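PDB 5LQ5: probable ABC transporter phosphite binding protein PhnD1 from Prochlorococcus marinus str. MIT 9301, which binds inorganic phosphite strongly, and methylphosphonate and phosphate only very weakly, probably as the solute-binding component of an ABC transporter. Local coordinates for residues Ala82-Asp85 against Glu89-Ser92; Asn103-Ser106 against Gly110-Lys113; Lys112-Leu117 against Tyr135-Ala140; Arg118-Ser123 against Ala163-Gly168; Val142-Lys145 against Lys151-Phe154. All blocks are in the same frame, centred on the assembly; numbering follows the deposited sequence. Where two conformers were deposited one is given.

Contact 1 (Ala82-Asp85 against Glu89-Ser92); sequences AQRD and EFKS
R84 reaches F90 with one end of its guanidinium: R84 NH2 lies 3.6 Å from F90 CE1. The guanidinium and ring planes are 20° apart, but the approach is oblique, so the geometry supports a van der Waals touch rather than a true stack. The arginine chain gets there by bending at chi3 (-62°), and its head is held by a salt bridge from NE to D87 and a hydrogen bond from NH1 to F247. F90 turns its ring toward the arginine with CG opposite the backbone N (chi1 -151°); the same ring meets Y206 edge-to-face. The approach of E89 OE1 to D85 O is doubtful, since both are acceptors and E89 is poorly ordered. The D85 carboxylate pairs with R251. Strand 79-84 belongs to one sheet and strand 92-97 to the other, making this one of the interlobe connections of a two-lobed periplasmic binding protein, with the F90 side chain about 5 Å from the bound phosphite.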
loop_
_atom_site.group_PDB
_atom_site.type_symbol
_atom_site.label_atom_id
_atom_site.label_comp_id
_atom_site.label_asym_id
_atom_site.label_seq_id
_atom_site.Cartn_x
_atom_site.Cartn_y
_atom_site.Cartn_z
ATOM N N ALA A 82 -12.590 6.224 -1.776
ATOM C CA ALA A 82 -12.815 4.917 -2.392
ATOM C C ALA A 82 -11.721 3.912 -2.021
ATOM O O ALA A 82 -10.657 4.282 -1.506
ATOM C CB ALA A 82 -12.863 5.062 -3.904
ATOM N N GLN A 83 -11.992 2.647 -2.284
ATOM C CA GLN A 83 -11.058 1.546 -2.108
ATOM C C GLN A 83 -11.388 0.504 -3.178
ATOM O O GLN A 83 -12.319 0.701 -3.954
ATOM C CB GLN A 83 -11.156 0.953 -0.686
ATOM C CG GLN A 83 -12.472 0.207 -0.436
ATOM C CD GLN A 83 -12.704 -0.281 0.981
ATOM O OE1 GLN A 83 -11.818 -0.815 1.610
ATOM N NE2 GLN A 83 -13.944 -0.167 1.459
ATOM N N ARG A 84 -10.633 -0.579 -3.203
ATOM C CA ARG A 84 -10.974 -1.784 -3.992
ATOM C C ARG A 84 -11.692 -2.799 -3.122
ATOM O O ARG A 84 -11.619 -2.746 -1.907
ATOM C CB ARG A 84 -9.734 -2.402 -4.629
ATOM C CG ARG A 84 -8.879 -1.410 -5.407
ATOM C CD ARG A 84 -7.467 -1.905 -5.692
ATOM N NE ARG A 84 -6.721 -2.134 -4.456
ATOM C CZ ARG A 84 -5.460 -2.543 -4.399
ATOM N NH1 ARG A 84 -4.774 -2.802 -5.499
ATOM N NH2 ARG A 84 -4.874 -2.692 -3.222
ATOM N N ASP A 85 -12.384 -3.751 -3.746
ATOM C CA ASP A 85 -12.997 -4.844 -2.976
ATOM C C ASP A 85 -11.973 -5.559 -2.112
ATOM O O ASP A 85 -12.235 -5.822 -0.947
ATOM C CB ASP A 85 -13.689 -5.876 -3.884
ATOM C CG ASP A 85 -14.985 -5.355 -4.460
ATOM O OD1 ASP A 85 -15.971 -5.204 -3.697
ATOM O OD2 ASP A 85 -15.015 -5.077 -5.675
ATOM N N GLU A 89 -10.498 -6.936 2.635
ATOM C CA GLU A 89 -10.022 -8.278 3.040
ATOM C C GLU A 89 -8.589 -8.553 2.534
ATOM O O GLU A 89 -8.303 -9.580 1.888
ATOM C CB GLU A 89 -10.993 -9.387 2.577
ATOM C CG GLU A 89 -11.186 -9.487 1.062
ATOM C CD GLU A 89 -12.562 -9.024 0.605
ATOM O OE1 GLU A 89 -12.947 -7.892 0.954
ATOM O OE2 GLU A 89 -13.270 -9.792 -0.089
ATOM N N PHE A 90 -7.706 -7.601 2.851
ATOM C CA PHE A 90 -6.348 -7.579 2.306
ATOM C C PHE A 90 -5.463 -8.533 3.127
ATOM O O PHE A 90 -5.690 -8.735 4.304
ATOM C CB PHE A 90 -5.779 -6.155 2.307
ATOM C CG PHE A 90 -4.777 -5.911 1.222
ATOM C CD1 PHE A 90 -5.208 -5.656 -0.058
ATOM C CD2 PHE A 90 -3.394 -5.979 1.449
ATOM C CE1 PHE A 90 -4.337 -5.507 -1.102
ATOM C CE2 PHE A 90 -2.505 -5.798 0.390
ATOM C CZ PHE A 90 -2.979 -5.575 -0.893
ATOM N N LYS A 91 -4.441 -9.065 2.471
ATOM C CA LYS A 91 -3.504 -10.018 3.066
ATOM C C LYS A 91 -2.043 -9.721 2.720
ATOM O O LYS A 91 -1.741 -9.144 1.679
ATOM C CB LYS A 91 -3.807 -11.459 2.628
ATOM C CG LYS A 91 -5.196 -11.909 2.991
ATOM C CD LYS A 91 -5.463 -13.259 2.335
ATOM C CE LYS A 91 -6.823 -13.796 2.738
ATOM N NZ LYS A 91 -6.991 -15.168 2.189
ATOM N N SER A 92 -1.165 -10.132 3.634
ATOM C CA SER A 92 0.257 -10.174 3.377
ATOM C C SER A 92 0.692 -11.607 3.118
ATOM O O SER A 92 0.018 -12.581 3.491
ATOM C CB SER A 92 1.055 -9.651 4.567
ATOM O OG SER A 92 0.684 -8.321 4.932
#

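Contact 2 (Asn103-Ser106 against Gly110-Lys113); sequences NSIS and GLKK
This is a small apolar contact in which I105, from an irregular loop, packs onto the 3-10 turn 110-113 of the same connection between strands 92-97 and 119-121. Its CD1 methyl rests on the peptide joining G110 and L111, with I105 CD1 3.4 Å from G110 C and 3.5 Å from L111 N. The isoleucine has CG1 between its backbone N and carbonyl carbon (chi1 57°), a rotamer that sends CD1 to the turn while CG2 faces K113. L111 adds an apolar partner, its CD2 4.1 Å from I105 CD1. The extended K113 chain runs past the isoleucine in the opposite direction and brings NZ to 3.7 Å from I105 CG2. G110 suits the site, because a modelled CB would clash with that same methyl. The turn itself is closed by K113 N to G110 O at 3.0 Å. Replacing I105 with an alanine would probably open a gap against the 110-111 peptide and leave L111 CD2 without this methyl neighbour. I105 and L111 also touch F197 and W198, so this loop and 3-10 segment pack on an outermost strand, 194-199, of the five-stranded sheet in one lobe of the periplasmic binding protein fold.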
loop_
_atom_site.group_PDB
_atom_site.type_symbol
_atom_site.label_atom_id
_atom_site.label_comp_id
_atom_site.label_asym_id
_atom_site.label_seq_id
_atom_site.Cartn_x
_atom_site.Cartn_y
_atom_site.Cartn_z
ATOM N N ASN A 103 10.290 -25.386 4.931
ATOM C CA ASN A 103 8.944 -25.727 4.474
ATOM C C ASN A 103 7.952 -24.654 4.869
ATOM O O ASN A 103 8.095 -24.020 5.906
ATOM C CB ASN A 103 8.519 -27.084 5.043
ATOM C CG ASN A 103 9.370 -28.223 4.491
ATOM O OD1 ASN A 103 9.732 -28.227 3.312
ATOM N ND2 ASN A 103 9.709 -29.183 5.344
ATOM N N SER A 104 6.976 -24.428 3.991
ATOM C CA SER A 104 5.844 -23.515 4.270
ATOM C C SER A 104 5.065 -23.970 5.484
ATOM O O SER A 104 5.051 -25.149 5.829
ATOM C CB SER A 104 4.928 -23.309 3.055
ATOM O OG SER A 104 4.270 -24.498 2.663
ATOM N N ILE A 105 4.397 -23.016 6.093
ATOM C CA ILE A 105 3.584 -23.217 7.293
ATOM C C ILE A 105 2.101 -22.926 7.011
ATOM O O ILE A 105 1.750 -22.242 6.040
ATOM C CB ILE A 105 4.095 -22.401 8.497
ATOM C CG1 ILE A 105 4.160 -20.897 8.157
ATOM C CG2 ILE A 105 5.468 -22.907 8.933
ATOM C CD1 ILE A 105 4.243 -20.009 9.364
ATOM N N SER A 106 1.260 -23.526 7.835
ATOM C CA SER A 106 -0.220 -23.452 7.714
ATOM C C SER A 106 -0.884 -22.983 9.010
ATOM O O SER A 106 -2.098 -23.060 9.172
ATOM C CB SER A 106 -0.788 -24.820 7.311
ATOM O OG SER A 106 -0.344 -25.817 8.216
ATOM N N GLY A 110 3.971 -21.185 13.430
ATOM C CA GLY A 110 5.108 -21.540 12.557
ATOM C C GLY A 110 6.054 -20.381 12.245
ATOM O O GLY A 110 7.195 -20.567 11.797
ATOM N N LEU A 111 5.582 -19.159 12.461
ATOM C CA LEU A 111 6.457 -17.981 12.282
ATOM C C LEU A 111 7.678 -17.992 13.209
ATOM O O LEU A 111 8.651 -17.321 12.935
ATOM C CB LEU A 111 5.683 -16.666 12.482
ATOM C CG LEU A 111 4.657 -16.320 11.416
ATOM C CD1 LEU A 111 3.921 -15.045 11.863
ATOM C CD2 LEU A 111 5.267 -16.147 10.040
ATOM N N LYS A 112 7.633 -18.769 14.294
ATOM C CA LYS A 112 8.821 -19.028 15.133
ATOM C C LYS A 112 10.032 -19.540 14.353
ATOM O O LYS A 112 11.184 -19.340 14.782
ATOM C CB LYS A 112 8.500 -20.007 16.292
ATOM C CG LYS A 112 8.076 -19.313 17.574
ATOM C CD LYS A 112 7.461 -20.274 18.582
ATOM C CE LYS A 112 7.818 -19.916 20.022
ATOM N NZ LYS A 112 7.677 -18.471 20.364
ATOM N N LYS A 113 9.780 -20.196 13.224
ATOM C CA LYS A 113 10.872 -20.693 12.340
ATOM C C LYS A 113 11.696 -19.540 11.708
ATOM O O LYS A 113 12.765 -19.741 11.158
ATOM C CB LYS A 113 10.326 -21.634 11.259
ATOM C CG LYS A 113 9.785 -22.955 11.813
ATOM C CD LYS A 113 9.124 -23.793 10.738
ATOM C CE LYS A 113 8.168 -24.840 11.295
ATOM N NZ LYS A 113 7.533 -25.667 10.219
#

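Contact 3 (Lys112-Leu117 against Tyr135-Ala140); sequences KKLKNL and YFLNQA
L137, on the last turn of helix 127-139, is the first residue of 135-140 to meet the other segment: its CD2 stands 4.4 Å from CD1 of L114, a methyl-to-methyl touch at the loose end of van der Waals range. The two leucines also share F94 of strand 92-97 as a neighbour, which places their contact between helix and sheet. Three residues on, A140, just past the end of the helix, still bonds its N to F136 O at 3.1 Å and turns its CB toward 112-117. Its carbonyl oxygen is taken by a lysine: K112 NZ donates to A140 O at 3.2 Å, lying in the carbonyl plane on a lone pair with a C=O...N angle of 142°. The lysine chain bends at chi3 (144°) and chi4 (46°), so that it curls round this oxygen instead of running past, and CG of K112 is itself 3.5 Å from A140 O. K112 is exposed and poorly ordered, which argues for a modest hold. A positive ammonium at the carboxyl end of a helix would probably be favoured by the helix dipole, while the buried leucines contribute apolar cover only; the contact therefore pairs a lysine hydrogen bond to a carbonyl just past the helix end with weak inner packing.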
loop_
_atom_site.group_PDB
_atom_site.type_symbol
_atom_site.label_atom_id
_atom_site.label_comp_id
_atom_site.label_asym_id
_atom_site.label_seq_id
_atom_site.Cartn_x
_atom_site.Cartn_y
_atom_site.Cartn_z
ATOM N N LYS A 112 7.633 -18.769 14.294
ATOM C CA LYS A 112 8.821 -19.028 15.133
ATOM C C LYS A 112 10.032 -19.540 14.353
ATOM O O LYS A 112 11.184 -19.340 14.782
ATOM C CB LYS A 112 8.500 -20.007 16.292
ATOM C CG LYS A 112 8.076 -19.313 17.574
ATOM C CD LYS A 112 7.461 -20.274 18.582
ATOM C CE LYS A 112 7.818 -19.916 20.022
ATOM N NZ LYS A 112 7.677 -18.471 20.364
ATOM N N LYS A 113 9.780 -20.196 13.224
ATOM C CA LYS A 113 10.872 -20.693 12.340
ATOM C C LYS A 113 11.696 -19.540 11.708
ATOM O O LYS A 113 12.765 -19.741 11.158
ATOM C CB LYS A 113 10.326 -21.634 11.259
ATOM C CG LYS A 113 9.785 -22.955 11.813
ATOM C CD LYS A 113 9.124 -23.793 10.738
ATOM C CE LYS A 113 8.168 -24.840 11.295
ATOM N NZ LYS A 113 7.533 -25.667 10.219
ATOM N N LEU A 114 11.202 -18.308 11.831
ATOM C CA LEU A 114 11.944 -17.143 11.305
ATOM C C LEU A 114 12.946 -16.520 12.255
ATOM O O LEU A 114 13.731 -15.624 11.888
ATOM C CB LEU A 114 10.972 -16.107 10.754
ATOM C CG LEU A 114 10.043 -16.631 9.652
ATOM C CD1 LEU A 114 9.087 -15.542 9.202
ATOM C CD2 LEU A 114 10.788 -17.184 8.438
ATOM N N LYS A 115 12.929 -16.977 13.494
ATOM C CA LYS A 115 13.906 -16.512 14.483
ATOM C C LYS A 115 15.343 -16.836 14.019
ATOM O O LYS A 115 15.579 -17.861 13.382
ATOM C CB LYS A 115 13.629 -17.143 15.845
ATOM C CG LYS A 115 12.355 -16.677 16.527
ATOM C CD LYS A 115 12.302 -17.268 17.935
ATOM C CE LYS A 115 11.319 -16.577 18.852
ATOM N NZ LYS A 115 11.630 -16.958 20.251
ATOM N N ASN A 116 16.272 -15.933 14.346
ATOM C CA ASN A 116 17.699 -16.052 13.983
ATOM C C ASN A 116 17.949 -16.074 12.470
ATOM O O ASN A 116 18.969 -16.580 12.002
ATOM C CB ASN A 116 18.376 -17.247 14.686
ATOM C CG ASN A 116 19.915 -17.101 14.780
ATOM O OD1 ASN A 116 20.470 -15.999 15.034
ATOM N ND2 ASN A 116 20.618 -18.230 14.591
ATOM N N LEU A 117 16.996 -15.530 11.701
ATOM C CA LEU A 117 17.191 -15.313 10.266
ATOM C C LEU A 117 17.335 -13.825 10.032
ATOM O O LEU A 117 16.933 -13.001 10.873
ATOM C CB LEU A 117 16.029 -15.855 9.440
ATOM C CG LEU A 117 15.806 -17.372 9.474
ATOM C CD1 LEU A 117 14.625 -17.727 8.577
ATOM C CD2 LEU A 117 17.048 -18.125 9.029
ATOM N N TYR A 135 2.619 -7.351 13.792
ATOM C CA TYR A 135 1.514 -7.793 14.639
ATOM C C TYR A 135 1.417 -9.320 14.697
ATOM O O TYR A 135 1.316 -9.900 15.780
ATOM C CB TYR A 135 0.196 -7.154 14.149
ATOM C CG TYR A 135 -1.041 -7.482 14.921
ATOM C CD1 TYR A 135 -1.286 -6.887 16.158
ATOM C CD2 TYR A 135 -2.008 -8.290 14.372
ATOM C CE1 TYR A 135 -2.452 -7.166 16.847
ATOM C CE2 TYR A 135 -3.182 -8.566 15.029
ATOM C CZ TYR A 135 -3.399 -7.994 16.258
ATOM O OH TYR A 135 -4.570 -8.282 16.889
ATOM N N PHE A 136 1.440 -9.954 13.537
ATOM C CA PHE A 136 1.323 -11.429 13.450
ATOM C C PHE A 136 2.542 -12.152 14.010
ATOM O O PHE A 136 2.422 -13.152 14.746
ATOM C CB PHE A 136 1.002 -11.892 12.046
ATOM C CG PHE A 136 -0.318 -11.391 11.514
ATOM C CD1 PHE A 136 -1.504 -11.545 12.229
ATOM C CD2 PHE A 136 -0.353 -10.751 10.292
ATOM C CE1 PHE A 136 -2.704 -11.067 11.711
ATOM C CE2 PHE A 136 -1.544 -10.274 9.769
ATOM C CZ PHE A 136 -2.726 -10.426 10.473
ATOM N N LEU A 137 3.722 -11.620 13.705
ATOM C CA LEU A 137 4.973 -12.148 14.281
ATOM C C LEU A 137 4.882 -12.153 15.807
ATOM O O LEU A 137 5.159 -13.155 16.487
ATOM C CB LEU A 137 6.183 -11.324 13.841
ATOM C CG LEU A 137 6.671 -11.641 12.425
ATOM C CD1 LEU A 137 7.490 -10.496 11.857
ATOM C CD2 LEU A 137 7.489 -12.922 12.402
ATOM N N ASN A 138 4.461 -11.020 16.347
ATOM C CA ASN A 138 4.320 -10.845 17.800
ATOM C C ASN A 138 3.331 -11.828 18.409
ATOM O O ASN A 138 3.569 -12.360 19.482
ATOM C CB ASN A 138 3.926 -9.418 18.169
ATOM C CG ASN A 138 5.030 -8.391 17.952
ATOM O OD1 ASN A 138 6.188 -8.682 17.606
ATOM N ND2 ASN A 138 4.654 -7.159 18.111
ATOM N N GLN A 139 2.256 -12.106 17.698
ATOM C CA GLN A 139 1.269 -13.102 18.159
ATOM C C GLN A 139 1.871 -14.496 18.243
ATOM O O GLN A 139 1.518 -15.264 19.126
ATOM C CB GLN A 139 0.062 -13.120 17.247
ATOM C CG GLN A 139 -0.879 -11.942 17.497
ATOM C CD GLN A 139 -2.173 -12.041 16.728
ATOM O OE1 GLN A 139 -2.211 -12.551 15.605
ATOM N NE2 GLN A 139 -3.254 -11.547 17.327
ATOM N N ALA A 140 2.795 -14.785 17.332
ATOM C CA ALA A 140 3.617 -16.049 17.357
ATOM C C ALA A 140 4.799 -16.072 18.365
ATOM O O ALA A 140 5.555 -17.053 18.426
ATOM C CB ALA A 140 4.159 -16.324 15.966
#

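Contact 4 (Arg118-Ser123 against Ala163-Gly168); sequences RFTFGS and ALVNSG
The guanidinium of R118 has G168 O at its edge, though tilted out of the guanidinium plane: in the conformer given, one of two, R118 NH2 donates to G168 O over 2.9 Å, with an N-H...O angle of 133°, and NH1 adds a weak bond to the same oxygen at 3.2 Å. D171 makes a salt bridge to NH2. On the strand's other side, away from the helix, F119 CE2 sits 3.5 Å above the centre of one face of the F121 ring, and F121 CG lies in plane at the F119 edge; F119 also stacks on F147. From the opposite side of the strand, T120 meets the helix. Its OG1, anti to the backbone N (chi1 -170°), is 4.1 Å from L164 CD1 and donates to F121 O on a lone pair, while T120 CG2 is 4.1 Å from V165 CG2. With an alanine at T120, F121 O would probably lose its hydroxyl donor and a gap open beside V165. G168, the first residue past helix 158-167, completes a Schellman motif, its positive phi (86°) calling for glycine. The helix lies in the beta-alpha-beta crossover from strand 153-154 to strand 172-176, with strand 119-121 between them in the sheet. An arginine on a carbonyl at the helix carboxyl end is likely to be electrostatically favourable, complementing the apolar touch of T120 CG2 on V165.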
loop_
_atom_site.group_PDB
_atom_site.type_symbol
_atom_site.label_atom_id
_atom_site.label_comp_id
_atom_site.label_asym_id
_atom_site.label_seq_id
_atom_site.Cartn_x
_atom_site.Cartn_y
_atom_site.Cartn_z
ATOM N N ARG A 118 17.896 -13.484 8.882
ATOM C CA ARG A 118 17.953 -12.102 8.412
ATOM C C ARG A 118 16.597 -11.765 7.773
ATOM O O ARG A 118 16.194 -12.392 6.782
ATOM C CB ARG A 118 19.091 -11.914 7.421
ATOM C CG ARG A 118 20.470 -12.165 8.013
ATOM C CD ARG A 118 21.533 -12.251 6.927
ATOM N NE ARG A 118 21.128 -13.237 5.932
ATOM C CZ ARG A 118 21.550 -13.259 4.676
ATOM N NH1 ARG A 118 22.407 -12.369 4.262
ATOM N NH2 ARG A 118 21.099 -14.162 3.838
ATOM N N PHE A 119 15.868 -10.829 8.368
ATOM C CA PHE A 119 14.456 -10.566 7.997
ATOM C C PHE A 119 14.309 -9.101 7.597
ATOM O O PHE A 119 14.847 -8.206 8.255
ATOM C CB PHE A 119 13.497 -10.880 9.162
ATOM C CG PHE A 119 12.063 -10.729 8.803
ATOM C CD1 PHE A 119 11.363 -11.794 8.264
ATOM C CD2 PHE A 119 11.438 -9.504 8.892
ATOM C CE1 PHE A 119 10.036 -11.659 7.865
ATOM C CE2 PHE A 119 10.117 -9.354 8.516
ATOM C CZ PHE A 119 9.421 -10.417 7.980
ATOM N N THR A 120 13.594 -8.866 6.498
ATOM C CA THR A 120 13.243 -7.488 6.088
ATOM C C THR A 120 11.717 -7.299 5.941
ATOM O O THR A 120 11.012 -8.107 5.349
ATOM C CB THR A 120 13.950 -7.028 4.812
ATOM O OG1 THR A 120 13.742 -5.615 4.621
ATOM C CG2 THR A 120 13.505 -7.788 3.562
ATOM N N PHE A 121 11.251 -6.202 6.486
ATOM C CA PHE A 121 9.965 -5.648 6.206
ATOM C C PHE A 121 10.064 -4.736 4.981
ATOM O O PHE A 121 11.146 -4.477 4.431
ATOM C CB PHE A 121 9.523 -4.769 7.381
ATOM C CG PHE A 121 9.259 -5.513 8.673
ATOM C CD1 PHE A 121 8.144 -6.318 8.828
ATOM C CD2 PHE A 121 10.120 -5.386 9.729
ATOM C CE1 PHE A 121 7.890 -6.935 10.029
ATOM C CE2 PHE A 121 9.883 -6.029 10.914
ATOM C CZ PHE A 121 8.784 -6.798 11.059
ATOM N N GLY A 122 8.923 -4.257 4.545
ATOM C CA GLY A 122 8.836 -3.138 3.616
ATOM C C GLY A 122 9.077 -1.797 4.309
ATOM O O GLY A 122 9.842 -1.710 5.260
ATOM N N SER A 123 8.392 -0.760 3.836
ATOM C CA SER A 123 8.470 0.533 4.518
ATOM C C SER A 123 8.125 0.414 5.982
ATOM O O SER A 123 7.220 -0.326 6.343
ATOM C CB SER A 123 7.522 1.552 3.887
ATOM O OG SER A 123 7.481 2.783 4.644
ATOM N N ALA A 163 13.087 -8.124 -3.999
ATOM C CA ALA A 163 14.435 -8.107 -4.597
ATOM C C ALA A 163 15.512 -8.484 -3.580
ATOM O O ALA A 163 16.458 -9.239 -3.880
ATOM C CB ALA A 163 14.740 -6.755 -5.237
ATOM N N LEU A 164 15.335 -8.027 -2.351
ATOM C CA LEU A 164 16.286 -8.299 -1.273
ATOM C C LEU A 164 16.293 -9.762 -0.841
ATOM O O LEU A 164 17.344 -10.336 -0.587
ATOM C CB LEU A 164 15.993 -7.428 -0.055
ATOM C CG LEU A 164 16.384 -5.956 -0.160
ATOM C CD1 LEU A 164 15.711 -5.204 0.994
ATOM C CD2 LEU A 164 17.896 -5.724 -0.182
ATOM N N VAL A 165 15.109 -10.359 -0.722
ATOM C CA VAL A 165 15.050 -11.762 -0.316
ATOM C C VAL A 165 15.518 -12.624 -1.514
ATOM O O VAL A 165 16.266 -13.582 -1.338
ATOM C CB VAL A 165 13.684 -12.183 0.208
ATOM C CG1 VAL A 165 13.722 -13.617 0.720
ATOM C CG2 VAL A 165 13.210 -11.275 1.340
ATOM N N ASN A 166 15.111 -12.242 -2.727
ATOM C CA ASN A 166 15.510 -12.984 -3.948
ATOM C C ASN A 166 17.020 -13.025 -4.170
ATOM O O ASN A 166 17.559 -14.032 -4.609
ATOM C CB ASN A 166 14.873 -12.408 -5.200
ATOM C CG ASN A 166 14.919 -13.394 -6.356
ATOM O OD1 ASN A 166 14.365 -14.482 -6.242
ATOM N ND2 ASN A 166 15.602 -13.039 -7.451
ATOM N N SER A 167 17.708 -11.942 -3.815
ATOM C CA SER A 167 19.176 -11.884 -3.989
ATOM C C SER A 167 19.979 -12.619 -2.920
ATOM O O SER A 167 21.165 -12.842 -3.055
ATOM C CB SER A 167 19.665 -10.439 -4.021
ATOM O OG SER A 167 19.541 -9.887 -2.714
ATOM N N GLY A 168 19.319 -12.920 -1.821
ATOM C CA GLY A 168 19.960 -13.494 -0.610
ATOM C C GLY A 168 20.552 -12.469 0.348
ATOM O O GLY A 168 21.247 -12.833 1.314
#

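Contact 5 (Val142-Lys145 against Lys151-Phe154); sequences VEIK and KAGF
I144 makes the contact from 142-145. V142 packs instead on L137 of helix 127-139 and on F147, while the backbone N of E143 bonds to H146 ND1. At I144, which begins a 3-10 turn, the chain comes within 5.5 Å of the other segment, CA to CA with K151. Its CG1 is anti to the carbonyl carbon (chi1 -69°), which leaves CG2 anti to the backbone N and pointed at the 151-152 peptide: I144 CG2 lies 3.5 Å from A152 N and 3.6 Å from K151 CA. Strand 153-154 that follows is an outermost strand of its sheet and runs parallel to strand 119-121, so this packing sits at the end of a beta-alpha-beta crossover whose helix is 127-139. K145, after I144, points its CB away from 151-154, and K151 likewise points its own away from 142-145. A152 turns its CB toward the isoleucine, 4.1 Å from I144 CG2, and both I144 and A152 also touch F121.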
loop_
_atom_site.group_PDB
_atom_site.type_symbol
_atom_site.label_atom_id
_atom_site.label_comp_id
_atom_site.label_asym_id
_atom_site.label_seq_id
_atom_site.Cartn_x
_atom_site.Cartn_y
_atom_site.Cartn_z
ATOM N N VAL A 142 7.335 -13.906 18.207
ATOM C CA VAL A 142 8.515 -13.405 17.492
ATOM C C VAL A 142 8.524 -11.871 17.572
ATOM O O VAL A 142 7.540 -11.211 17.174
ATOM C CB VAL A 142 8.597 -13.872 16.018
ATOM C CG1 VAL A 142 9.916 -13.439 15.393
ATOM C CG2 VAL A 142 8.400 -15.390 15.925
ATOM N N GLU A 143 9.650 -11.332 18.041
ATOM C CA GLU A 143 9.901 -9.883 18.107
ATOM C C GLU A 143 11.104 -9.577 17.231
ATOM O O GLU A 143 11.943 -10.460 16.931
ATOM C CB GLU A 143 10.163 -9.413 19.546
ATOM C CG GLU A 143 8.972 -9.642 20.470
ATOM C CD GLU A 143 9.201 -9.156 21.885
ATOM O OE1 GLU A 143 9.460 -7.950 22.074
ATOM O OE2 GLU A 143 9.091 -9.979 22.810
ATOM N N ILE A 144 11.229 -8.317 16.843
ATOM C CA ILE A 144 12.373 -7.874 16.010
ATOM C C ILE A 144 13.751 -8.271 16.591
ATOM O O ILE A 144 14.668 -8.678 15.855
ATOM C CB ILE A 144 12.297 -6.353 15.713
ATOM C CG1 ILE A 144 11.113 -6.114 14.784
ATOM C CG2 ILE A 144 13.589 -5.835 15.092
ATOM C CD1 ILE A 144 10.748 -4.655 14.582
ATOM N N LYS A 145 13.891 -8.173 17.901
ATOM C CA LYS A 145 15.145 -8.543 18.552
ATOM C C LYS A 145 15.575 -10.019 18.361
ATOM O O LYS A 145 16.712 -10.367 18.599
ATOM C CB LYS A 145 15.080 -8.231 20.038
ATOM C CG LYS A 145 14.096 -9.122 20.785
ATOM C CD LYS A 145 14.100 -8.780 22.252
ATOM C CE LYS A 145 13.237 -9.771 22.988
ATOM N NZ LYS A 145 12.851 -9.167 24.295
ATOM N N LYS A 151 17.726 -6.957 14.741
ATOM C CA LYS A 151 17.065 -5.894 13.990
ATOM C C LYS A 151 16.456 -6.473 12.728
ATOM O O LYS A 151 16.753 -7.572 12.331
ATOM C CB LYS A 151 18.017 -4.739 13.670
ATOM C CG LYS A 151 19.130 -5.076 12.720
ATOM C CD LYS A 151 20.127 -3.938 12.634
ATOM C CE LYS A 151 20.790 -3.935 11.268
ATOM N NZ LYS A 151 21.871 -2.928 11.123
ATOM N N ALA A 152 15.541 -5.704 12.152
ATOM C CA ALA A 152 14.918 -6.054 10.882
ATOM C C ALA A 152 15.259 -4.995 9.885
ATOM O O ALA A 152 15.382 -3.792 10.206
ATOM C CB ALA A 152 13.413 -6.141 11.035
ATOM N N GLY A 153 15.329 -5.416 8.634
ATOM C CA GLY A 153 15.430 -4.437 7.528
ATOM C C GLY A 153 14.060 -3.767 7.259
ATOM O O GLY A 153 13.004 -4.298 7.632
ATOM N N PHE A 154 14.103 -2.595 6.639
ATOM C CA PHE A 154 12.937 -1.878 6.111
ATOM C C PHE A 154 13.314 -1.472 4.691
ATOM O O PHE A 154 14.099 -0.560 4.473
ATOM C CB PHE A 154 12.559 -0.689 6.971
ATOM C CG PHE A 154 12.238 -1.065 8.402
ATOM C CD1 PHE A 154 10.996 -1.533 8.766
ATOM C CD2 PHE A 154 13.204 -0.951 9.404
ATOM C CE1 PHE A 154 10.703 -1.881 10.060
ATOM C CE2 PHE A 154 12.902 -1.295 10.702
ATOM C CZ PHE A 154 11.662 -1.768 11.035
#

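How the contacts relate
Contacts 2 to 5 share one lobe, while contact 1 stands apart at an interlobe connection, its centre 23 to 26 Å from theirs. Contact 3 is buried, contact 5 lies at the surface, and the other three are partly buried. Contacts 2 and 3 share K112 and K113 and touch through L111 against A140; V142 of contact 5 meets both, with its N probably bonded to L137 O. Contacts 4 and 5 belong to neighbouring strands of one sheet, joined by F121 N to G153 O at 2.8 Å. Polar grips on carbonyls at helix ends mark contacts 3 and 4; contacts 2 and 5 each depend on one isoleucine, I105 and I144, and contact 1 on a guanidinium beside a ring.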